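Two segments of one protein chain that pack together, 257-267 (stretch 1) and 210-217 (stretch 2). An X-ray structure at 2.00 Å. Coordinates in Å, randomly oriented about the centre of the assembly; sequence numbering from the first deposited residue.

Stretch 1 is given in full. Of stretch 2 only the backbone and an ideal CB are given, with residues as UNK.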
# COMPACT_ATOMS: atom_id res chain seq x y z
N TYR A 257 8.58 -14.61 18.78
CA TYR A 257 8.44 -13.16 18.54
C TYR A 257 6.99 -12.73 18.33
O TYR A 257 6.70 -11.73 17.67
CB TYR A 257 9.29 -12.71 17.33
CG TYR A 257 10.74 -13.14 17.42
CD1 TYR A 257 11.51 -12.84 18.54
CD2 TYR A 257 11.32 -13.89 16.39
CE1 TYR A 257 12.85 -13.28 18.64
CE2 TYR A 257 12.64 -14.34 16.48
CZ TYR A 257 13.40 -14.03 17.61
OH TYR A 257 14.71 -14.47 17.70
N TYR A 258 6.08 -13.50 18.92
CA TYR A 258 4.65 -13.21 18.87
C TYR A 258 4.40 -11.80 19.41
O TYR A 258 3.64 -11.03 18.82
CB TYR A 258 3.88 -14.25 19.70
CG TYR A 258 2.46 -13.88 20.08
CD1 TYR A 258 1.57 -13.36 19.14
CD2 TYR A 258 2.01 -14.10 21.37
CE1 TYR A 258 0.26 -13.09 19.48
CE2 TYR A 258 0.70 -13.83 21.73
CZ TYR A 258 -0.17 -13.32 20.78
OH TYR A 258 -1.47 -13.07 21.13
N ASP A 259 5.06 -11.46 20.52
CA ASP A 259 4.91 -10.15 21.16
C ASP A 259 5.47 -9.04 20.29
O ASP A 259 4.96 -7.91 20.29
CB ASP A 259 5.62 -10.11 22.50
CG ASP A 259 4.90 -10.91 23.57
OD1 ASP A 259 3.66 -11.06 23.48
OD2 ASP A 259 5.58 -11.39 24.51
N GLU A 260 6.53 -9.35 19.56
CA GLU A 260 7.16 -8.39 18.68
C GLU A 260 6.25 -8.07 17.50
O GLU A 260 6.11 -6.91 17.11
CB GLU A 260 8.50 -8.95 18.18
CG GLU A 260 9.63 -8.94 19.23
CD GLU A 260 9.37 -9.84 20.44
OE1 GLU A 260 8.78 -10.94 20.30
OE2 GLU A 260 9.76 -9.42 21.56
N ILE A 261 5.63 -9.10 16.93
CA ILE A 261 4.74 -8.92 15.79
C ILE A 261 3.55 -8.05 16.20
O ILE A 261 3.16 -7.13 15.46
CB ILE A 261 4.21 -10.30 15.27
CG1 ILE A 261 5.38 -11.13 14.75
CG2 ILE A 261 3.19 -10.09 14.16
CD1 ILE A 261 5.06 -12.61 14.67
N LYS A 262 2.99 -8.33 17.37
CA LYS A 262 1.87 -7.57 17.90
C LYS A 262 2.25 -6.09 18.00
O LYS A 262 1.47 -5.22 17.61
CB LYS A 262 1.50 -8.09 19.30
CG LYS A 262 0.71 -9.39 19.28
CD LYS A 262 0.11 -9.71 20.65
CE LYS A 262 1.20 -9.94 21.70
NZ LYS A 262 0.71 -10.61 22.95
N ARG A 263 3.43 -5.82 18.53
CA ARG A 263 3.89 -4.45 18.69
C ARG A 263 4.02 -3.73 17.35
O ARG A 263 3.88 -2.51 17.29
CB ARG A 263 5.23 -4.42 19.44
CG ARG A 263 5.08 -3.93 20.88
CD ARG A 263 6.39 -4.05 21.67
NE ARG A 263 6.67 -5.42 22.11
CZ ARG A 263 6.17 -5.97 23.21
NH1 ARG A 263 5.37 -5.29 24.01
NH2 ARG A 263 6.50 -7.22 23.52
N ILE A 264 4.30 -4.47 16.28
CA ILE A 264 4.41 -3.88 14.95
C ILE A 264 3.06 -3.26 14.55
O ILE A 264 3.02 -2.18 13.98
CB ILE A 264 4.81 -4.93 13.87
CG1 ILE A 264 6.33 -4.92 13.67
CG2 ILE A 264 4.11 -4.62 12.54
CD1 ILE A 264 6.95 -6.29 13.55
N PHE A 265 1.97 -3.96 14.86
CA PHE A 265 0.64 -3.48 14.51
C PHE A 265 0.08 -2.46 15.50
O PHE A 265 -0.61 -1.53 15.10
CB PHE A 265 -0.35 -4.65 14.40
CG PHE A 265 -0.08 -5.55 13.24
CD1 PHE A 265 -0.38 -5.14 11.94
CD2 PHE A 265 0.56 -6.77 13.44
CE1 PHE A 265 -0.04 -5.94 10.84
CE2 PHE A 265 0.90 -7.57 12.35
CZ PHE A 265 0.59 -7.15 11.03
N LYS A 266 0.38 -2.64 16.78
CA LYS A 266 -0.12 -1.75 17.82
C LYS A 266 0.72 -0.50 18.03
O LYS A 266 0.19 0.54 18.40
CB LYS A 266 -0.24 -2.51 19.15
CG LYS A 266 -1.14 -3.76 19.13
CD LYS A 266 -2.52 -3.47 18.52
CE LYS A 266 -3.39 -2.59 19.42
NZ LYS A 266 -3.50 -3.04 20.84
N GLU A 267 2.02 -0.60 17.78
CA GLU A 267 2.96 0.51 17.99
C GLU A 267 3.84 0.80 16.79
O GLU A 267 5.06 0.75 16.89
CB GLU A 267 3.90 0.18 19.16
CG GLU A 267 3.58 0.92 20.41
CD GLU A 267 2.67 0.11 21.29
OE1 GLU A 267 3.18 -0.84 21.94
OE2 GLU A 267 1.46 0.43 21.32
N UNK A 210 -12.23 -8.19 19.47
CA UNK A 210 -11.48 -6.94 19.61
C UNK A 210 -10.45 -6.85 18.48
O UNK A 210 -10.23 -7.82 17.75
CB UNK A 210 -10.80 -6.86 20.98
N UNK A 211 -9.83 -5.69 18.34
CA UNK A 211 -8.80 -5.50 17.31
C UNK A 211 -7.65 -6.46 17.66
O UNK A 211 -7.07 -7.09 16.78
CB UNK A 211 -8.32 -4.05 17.24
N UNK A 212 -7.34 -6.56 18.95
CA UNK A 212 -6.27 -7.46 19.39
C UNK A 212 -6.58 -8.91 18.96
O UNK A 212 -5.68 -9.63 18.53
CB UNK A 212 -6.10 -7.38 20.91
N UNK A 213 -7.85 -9.32 19.07
CA UNK A 213 -8.31 -10.66 18.65
C UNK A 213 -8.13 -10.84 17.12
O UNK A 213 -7.72 -11.91 16.65
CB UNK A 213 -9.78 -10.86 19.04
N UNK A 214 -8.50 -9.82 16.36
CA UNK A 214 -8.38 -9.86 14.90
C UNK A 214 -6.91 -10.05 14.49
O UNK A 214 -6.60 -10.82 13.56
CB UNK A 214 -8.95 -8.58 14.28
N UNK A 215 -6.02 -9.36 15.19
CA UNK A 215 -4.58 -9.46 14.95
C UNK A 215 -4.11 -10.91 15.23
O UNK A 215 -3.26 -11.45 14.52
CB UNK A 215 -3.82 -8.46 15.83
N UNK A 216 -4.68 -11.53 16.25
CA UNK A 216 -4.32 -12.90 16.58
C UNK A 216 -4.74 -13.82 15.42
O UNK A 216 -3.96 -14.66 14.98
CB UNK A 216 -4.98 -13.33 17.89
N UNK A 217 -5.97 -13.64 14.93
CA UNK A 217 -6.47 -14.43 13.81
C UNK A 217 -5.50 -14.24 12.64
O UNK A 217 -5.10 -15.21 11.99
CB UNK A 217 -7.89 -14.02 13.43

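Position 210 has phi/psi of -93/170, outside the helical region, while 211 to 217 are helical; its ideal CB has nothing of stretch 1 within 5.5 Å. This is an N-cap site, where a short acceptor such as Ser, Thr, Asp or Asn suits. The residue is Ser 210, chi1 p, whose OG accepts from the backbone N of 213 at 3.0 Å.

At 211 CA-to-CB points toward stretch 1, yet the ideal CB still finds nothing within 5.5 Å. A side chain must be long to arrive, and what it would meet is the aliphatic part of Lys 266, so Leu, Met or Ile are reasonable. Leu 211, chi1 t, places CD1 4.0 Å from Lys 266 CE.

At 212 the CB points sideways, but it lies 5.1 Å from Lys 266 NZ. A positive charge at that range favours Asp or Glu, with Asn or Gln as neutral alternatives. Asp 212, chi1 m, turns its end nearer: Lys 266 NZ donates to Asp 212 OD1 at 2.8 Å, a hydrogen bond within a salt bridge.

Position 213 is out of reach, and stretch 1 sets no preference; an acceptor side chain able to answer the backbone amide of 210 would fit the first turn. Asp 213 does so, its OD2 accepting from Ser 210 N at 3.1 Å, which makes the capping reciprocal.

Position 214 is also out of reach, so stretch 1 cannot discriminate among helix-compatible residues. It is Leu 214.

Position 215 is the nearest in register, its CA lying 7.3 Å from Lys 262 CA. CA-to-CB points toward stretch 1, and the ideal CB is 5.3 Å from Phe 265 CD2. Ring and lysine methylenes offer an apolar surface, suiting Ile, Leu, Val or Met. Ile 215 (m, t) has the largest covered area in its stretch, 71 Å²: its CD1 lies 3.5 Å from Lys 266 CD and 4.1 Å from Phe 265 CB, while CG2 approaches the Phe 265 ring obliquely.

At 216 the CB points sideways, 4.8 Å from Tyr 258 OH. A hydroxyl so placed calls for a polar partner, with Asp, Asn or perhaps Glu or Gln plausible. Asp 216, chi1 m, accepts from Tyr 258 OH through OD1 at 2.8 Å, near the ring plane at its edge. Its OD2 is hydrogen-bonded elsewhere in the structure.

Position 217 is out of reach and undetermined by stretch 1; the residue is Ile 217.

Stretch 2 210-217: SLDDLIDI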
# COMPACT_ATOMS: atom_id res chain seq x y z
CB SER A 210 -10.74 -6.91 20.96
OG SER A 210 -9.65 -7.82 20.96
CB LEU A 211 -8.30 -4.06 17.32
CG LEU A 211 -7.53 -3.45 16.13
CD1 LEU A 211 -6.25 -2.87 16.66
CD2 LEU A 211 -7.25 -4.46 15.01
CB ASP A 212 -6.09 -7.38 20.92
CG ASP A 212 -5.28 -6.15 21.36
OD1 ASP A 212 -4.44 -5.63 20.58
OD2 ASP A 212 -5.49 -5.70 22.50
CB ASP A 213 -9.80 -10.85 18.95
CG ASP A 213 -10.10 -11.06 20.42
OD1 ASP A 213 -9.21 -11.44 21.21
OD2 ASP A 213 -11.27 -10.83 20.78
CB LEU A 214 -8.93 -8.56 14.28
CG LEU A 214 -9.02 -8.47 12.74
CD1 LEU A 214 -9.87 -9.62 12.20
CD2 LEU A 214 -9.62 -7.12 12.33
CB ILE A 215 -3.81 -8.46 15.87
CG1 ILE A 215 -4.04 -7.03 15.38
CG2 ILE A 215 -2.30 -8.74 15.85
CD1 ILE A 215 -3.66 -5.96 16.39
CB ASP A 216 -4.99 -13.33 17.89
CG ASP A 216 -4.25 -12.83 19.13
OD1 ASP A 216 -3.14 -12.26 19.00
OD2 ASP A 216 -4.78 -13.00 20.25
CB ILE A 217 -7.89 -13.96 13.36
CG1 ILE A 217 -8.93 -14.33 14.42
CG2 ILE A 217 -8.27 -14.61 12.03
CD1 ILE A 217 -10.23 -13.56 14.29
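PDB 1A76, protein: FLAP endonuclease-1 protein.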